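PDB 2AJR: sugar kinase, pfkB family from Thermotoga maritima, which probably phosphorylates a sugar phosphate at the expense of ATP, as a pfkB-family kinase thought to act as a phosphofructokinase. Local coordinates for residues A[21-27]-A[104-110]; A[220-226]-A[238-242]. Residues are numbered along the deposited sequence.

Contact 1. Residues A[21-27]-A[104-110]. With ACT (acetate ion), chain D.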
# COMPACT_ATOMS: atom_id res chain seq x y z
N PRO A 21 14.87 -4.55 3.41
CA PRO A 21 14.56 -3.53 2.41
C PRO A 21 13.09 -3.26 2.28
O PRO A 21 12.27 -4.07 2.71
CB PRO A 21 15.02 -4.17 1.10
CG PRO A 21 15.92 -5.28 1.49
CD PRO A 21 15.39 -5.78 2.79
N ALA A 22 12.73 -2.14 1.65
CA ALA A 22 11.33 -1.85 1.39
C ALA A 22 11.15 -1.13 0.06
O ALA A 22 12.05 -0.45 -0.40
CB ALA A 22 10.74 -1.05 2.53
N LEU A 23 9.99 -1.32 -0.56
CA LEU A 23 9.49 -0.39 -1.56
C LEU A 23 8.70 0.69 -0.84
O LEU A 23 7.77 0.40 -0.11
CB LEU A 23 8.57 -1.11 -2.54
CG LEU A 23 9.31 -1.98 -3.53
CD1 LEU A 23 8.36 -2.97 -4.17
CD2 LEU A 23 9.97 -1.10 -4.56
N ASP A 24 9.09 1.94 -1.03
CA ASP A 24 8.41 3.05 -0.40
C ASP A 24 7.38 3.56 -1.38
O ASP A 24 7.71 3.96 -2.49
CB ASP A 24 9.40 4.18 -0.07
CG ASP A 24 10.17 3.92 1.20
OD1 ASP A 24 9.54 3.50 2.20
OD2 ASP A 24 11.41 4.16 1.20
N ARG A 25 6.11 3.52 -0.97
CA ARG A 25 5.06 4.19 -1.71
C ARG A 25 4.70 5.49 -1.02
O ARG A 25 4.03 5.50 0.01
CB ARG A 25 3.82 3.31 -1.82
CG ARG A 25 2.69 4.04 -2.60
CD ARG A 25 1.89 3.10 -3.48
NE ARG A 25 2.62 2.70 -4.68
CZ ARG A 25 2.77 3.46 -5.77
NH1 ARG A 25 2.27 4.69 -5.85
NH2 ARG A 25 3.44 2.97 -6.81
N GLU A 26 5.15 6.60 -1.61
CA GLU A 26 4.83 7.94 -1.13
C GLU A 26 3.58 8.47 -1.84
O GLU A 26 3.41 8.35 -3.06
CB GLU A 26 6.01 8.89 -1.37
CG GLU A 26 7.39 8.43 -0.82
CD GLU A 26 8.57 8.73 -1.81
OE1 GLU A 26 9.01 9.92 -1.87
OE2 GLU A 26 9.04 7.78 -2.53
N ILE A 27 2.68 9.05 -1.07
CA ILE A 27 1.43 9.58 -1.58
C ILE A 27 1.30 10.96 -0.97
O ILE A 27 1.47 11.12 0.23
CB ILE A 27 0.25 8.70 -1.12
CG1 ILE A 27 0.55 7.22 -1.36
CG2 ILE A 27 -1.04 9.11 -1.84
CD1 ILE A 27 -0.31 6.30 -0.54
N THR A 104 9.19 -8.92 -0.08
CA THR A 104 9.81 -7.70 0.39
C THR A 104 8.69 -6.71 0.75
O THR A 104 7.73 -6.56 0.02
CB THR A 104 10.71 -7.09 -0.67
OG1 THR A 104 11.86 -7.93 -0.85
CG2 THR A 104 11.17 -5.68 -0.24
N ARG A 105 8.82 -6.04 1.88
CA ARG A 105 7.74 -5.20 2.36
C ARG A 105 7.50 -3.97 1.50
O ARG A 105 8.42 -3.45 0.89
CB ARG A 105 8.00 -4.79 3.80
CG ARG A 105 9.17 -3.82 4.00
CD ARG A 105 9.87 -4.17 5.26
NE ARG A 105 11.01 -3.31 5.58
CZ ARG A 105 11.00 -2.33 6.48
NH1 ARG A 105 9.90 -2.04 7.15
NH2 ARG A 105 12.09 -1.62 6.69
N GLU A 106 6.26 -3.53 1.41
CA GLU A 106 5.98 -2.24 0.82
C GLU A 106 5.51 -1.36 1.96
O GLU A 106 4.52 -1.68 2.61
CB GLU A 106 4.92 -2.32 -0.29
CG GLU A 106 4.64 -0.95 -0.97
CD GLU A 106 3.54 -0.96 -2.07
OE1 GLU A 106 2.53 -1.69 -1.91
OE2 GLU A 106 3.66 -0.21 -3.07
N ASN A 107 6.25 -0.29 2.25
CA ASN A 107 5.84 0.70 3.24
C ASN A 107 5.09 1.84 2.58
O ASN A 107 5.29 2.13 1.39
CB ASN A 107 7.05 1.24 4.01
CG ASN A 107 7.70 0.19 4.87
OD1 ASN A 107 7.13 -0.88 5.11
ND2 ASN A 107 8.90 0.46 5.32
N ILE A 108 4.24 2.49 3.36
CA ILE A 108 3.39 3.56 2.85
C ILE A 108 3.61 4.84 3.66
O ILE A 108 3.57 4.82 4.88
CB ILE A 108 1.90 3.14 2.89
CG1 ILE A 108 1.66 2.00 1.88
CG2 ILE A 108 1.01 4.33 2.59
CD1 ILE A 108 0.34 1.32 2.00
N GLU A 109 3.88 5.94 2.96
CA GLU A 109 4.06 7.24 3.60
C GLU A 109 3.12 8.23 2.92
O GLU A 109 3.21 8.46 1.73
CB GLU A 109 5.52 7.71 3.49
CG GLU A 109 6.58 6.74 4.08
CD GLU A 109 7.15 5.76 3.04
OE1 GLU A 109 7.04 6.05 1.83
OE2 GLU A 109 7.70 4.71 3.42
N ILE A 110 2.18 8.76 3.70
CA ILE A 110 1.25 9.78 3.24
C ILE A 110 1.74 11.13 3.77
O ILE A 110 1.90 11.31 4.97
CB ILE A 110 -0.18 9.47 3.71
CG1 ILE A 110 -0.60 8.08 3.21
CG2 ILE A 110 -1.15 10.56 3.23
CD1 ILE A 110 -1.75 7.46 3.97
C ACT D . 12.56 3.35 4.69
O ACT D . 11.37 2.82 4.66
OXT ACT D . 12.94 4.08 3.72
CH3 ACT D . 13.53 3.09 5.81
O HOH W 1 11.69 -6.38 3.39

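Contact 2. Residues A[220-226]-A[238-242]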
# COMPACT_ATOMS: atom_id res chain seq x y z
N PHE A 220 19.09 17.15 27.78
CA PHE A 220 20.31 17.31 26.98
C PHE A 220 21.52 16.54 27.55
O PHE A 220 22.26 15.92 26.78
CB PHE A 220 20.67 18.78 26.83
CG PHE A 220 21.84 19.03 25.92
CD1 PHE A 220 21.74 18.78 24.56
CD2 PHE A 220 23.03 19.54 26.42
CE1 PHE A 220 22.82 19.02 23.70
CE2 PHE A 220 24.11 19.79 25.57
CZ PHE A 220 23.99 19.54 24.21
N ASP A 221 21.70 16.56 28.87
CA ASP A 221 22.81 15.83 29.50
C ASP A 221 22.72 14.32 29.29
O ASP A 221 23.74 13.63 29.18
CB ASP A 221 22.92 16.12 30.99
CG ASP A 221 24.36 16.26 31.45
OD1 ASP A 221 25.04 17.21 30.98
OD2 ASP A 221 24.81 15.43 32.26
N ASP A 222 21.50 13.78 29.25
CA ASP A 222 21.34 12.38 28.92
C ASP A 222 21.82 12.07 27.52
O ASP A 222 22.53 11.09 27.30
CB ASP A 222 19.88 11.97 29.02
CG ASP A 222 19.33 12.16 30.39
OD1 ASP A 222 20.06 11.78 31.35
OD2 ASP A 222 18.20 12.68 30.53
N TYR A 223 21.42 12.90 26.57
CA TYR A 223 21.84 12.68 25.20
C TYR A 223 23.36 12.82 25.10
O TYR A 223 23.99 12.09 24.32
CB TYR A 223 21.17 13.65 24.24
CG TYR A 223 19.72 13.34 24.00
CD1 TYR A 223 18.75 13.73 24.90
CD2 TYR A 223 19.33 12.64 22.87
CE1 TYR A 223 17.43 13.45 24.68
CE2 TYR A 223 18.03 12.33 22.65
CZ TYR A 223 17.08 12.74 23.55
OH TYR A 223 15.78 12.45 23.30
N VAL A 224 23.94 13.72 25.91
CA VAL A 224 25.39 13.90 25.89
C VAL A 224 26.06 12.70 26.51
O VAL A 224 27.01 12.18 25.95
CB VAL A 224 25.83 15.21 26.55
CG1 VAL A 224 27.36 15.31 26.63
CG2 VAL A 224 25.27 16.39 25.76
N LYS A 225 25.56 12.22 27.65
CA LYS A 225 26.14 11.02 28.27
C LYS A 225 26.08 9.84 27.28
O LYS A 225 27.03 9.05 27.19
CB LYS A 225 25.48 10.66 29.61
CG LYS A 225 26.12 11.30 30.86
N LEU A 226 24.99 9.73 26.53
CA LEU A 226 24.88 8.63 25.57
C LEU A 226 25.92 8.74 24.44
O LEU A 226 26.56 7.76 24.07
CB LEU A 226 23.47 8.54 25.00
CG LEU A 226 23.30 7.43 23.95
CD1 LEU A 226 23.43 6.05 24.62
CD2 LEU A 226 21.96 7.60 23.19
N VAL A 238 27.04 10.03 16.61
CA VAL A 238 26.18 11.14 16.20
C VAL A 238 24.79 10.84 16.73
O VAL A 238 24.17 9.86 16.32
CB VAL A 238 26.10 11.30 14.69
CG1 VAL A 238 25.24 12.53 14.34
CG2 VAL A 238 27.49 11.42 14.08
N VAL A 239 24.33 11.67 17.66
CA VAL A 239 23.09 11.43 18.39
C VAL A 239 22.12 12.58 18.19
O VAL A 239 22.47 13.73 18.38
CB VAL A 239 23.37 11.24 19.90
CG1 VAL A 239 22.08 11.10 20.65
CG2 VAL A 239 24.27 10.02 20.12
N SER A 240 20.89 12.24 17.82
CA SER A 240 19.89 13.23 17.50
C SER A 240 19.26 13.77 18.73
O SER A 240 19.01 13.04 19.69
CB SER A 240 18.81 12.67 16.61
OG SER A 240 19.34 12.53 15.33
N TYR A 241 18.99 15.07 18.65
CA TYR A 241 18.43 15.80 19.74
C TYR A 241 17.44 16.82 19.20
O TYR A 241 17.79 17.67 18.40
CB TYR A 241 19.55 16.48 20.50
CG TYR A 241 19.05 17.27 21.65
CD1 TYR A 241 18.47 16.63 22.75
CD2 TYR A 241 19.15 18.66 21.65
CE1 TYR A 241 18.01 17.37 23.83
CE2 TYR A 241 18.69 19.40 22.72
CZ TYR A 241 18.12 18.75 23.80
OH TYR A 241 17.68 19.50 24.85
N GLU A 242 16.19 16.70 19.64
CA GLU A 242 15.12 17.62 19.27
C GLU A 242 14.96 17.79 17.76
O GLU A 242 14.79 18.90 17.27
CB GLU A 242 15.31 18.97 19.96
CG GLU A 242 15.25 18.87 21.47
CD GLU A 242 13.86 18.49 21.99
OE1 GLU A 242 13.75 17.54 22.78
OE2 GLU A 242 12.88 19.16 21.61

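Contact 1. Residues A[21-27]-A[104-110]
Backbone hydrogen bonds carry this contact between parallel strands. L23 N bonds R105 O at 3.0 Å, and N107 N bonds L23 O at 2.9 Å. R25 N then bonds N107 O at 2.9 Å, E109 N bonds R25 O at 3.0 Å, and I27 N bonds E109 O at 2.9 Å. Residues 23, 25 and 27 thus use both N and O in turn, the usual parallel ladder; I27 continues it to I111. CA-H...O contacts back it up, such as E26 CA to E109 O at 3.3 Å.

Charged side chains lie on both faces. On the face of A22, D24 and E26, D24 OD1 and E109 OE2 are only 2.5 Å apart, so one acid is probably protonated; D24 also has a salt bridge to K310. An acetate, probably from the crystallisation liquor, sits beside D24 and N107; N107 OD1 bonds F123 N. On the other face, R25 NE makes a weak, 3.5 Å salt bridge to E106 OE2. The stronger partner of E106 is R25 of the second subunit.

Apolar packing is local: I27 CD1 meets I108 CG2 at 3.9 Å. Across the dimer, I27 packs on I108 of the second subunit.

These are the two central strands of the small four-stranded sheet. In pfkB kinases such a sheet typically forms the substrate-site lid; here its R25, I27, E106 and I108 face meets the second subunit, as in ribokinase.

Contact 2. Residues A[220-226]-A[238-242]
This is helix-on-sheet packing within a beta-alpha-beta unit made of strand 200-201, helix 220-233 and strand 236-241. Helix 220-226 runs nearly antiparallel to strand 238-241, at 166°, with the axes 8.9 Å apart. No hydrogen bond joins them; side chains do the work.

Y223 has an m chi1, and its CA-to-CB bond points toward the strand. Its ring edge meets V239, with CD2 3.9 Å from V239 CG1. L226, with chi1 t and chi2 p, brings CD2 to 4.3 Å from the same V239 CG1.

Y241 starts sideways, but its t chi1 carries the ring nearer the helix. There its edge points at the face of Y223, an edge-to-face pair with centroids 5.1 Å apart and planes at 68°. F220, also t, turns its own edge to the face of Y241, with planes at 65°. The three rings form an aromatic cluster, and all three touch I247 of the next strand. In it, F220 CD1 lies 3.6 Å from Y241 CE2.

Contact 1 comes first along the chain and closes before contact 2 opens. Their centres are 30 Å apart, and their nearest atoms about 18 Å, so they do not touch. They share no strand or sheet. Residues 21-27 and 104-110 belong to the small four-stranded sheet, which also meets the second subunit. Residues 220-226 and 238-242 belong to the large domain. The magnesium ion lies about 7 Å from the E26 side chain in contact 1, whereas contact 2 is away from the metal site. Contact 1 thus joins the central strands of the sheet that, as in ribokinase relatives, probably serves as lid and dimer interface; contact 2 joins a helix to the large ten-stranded sheet.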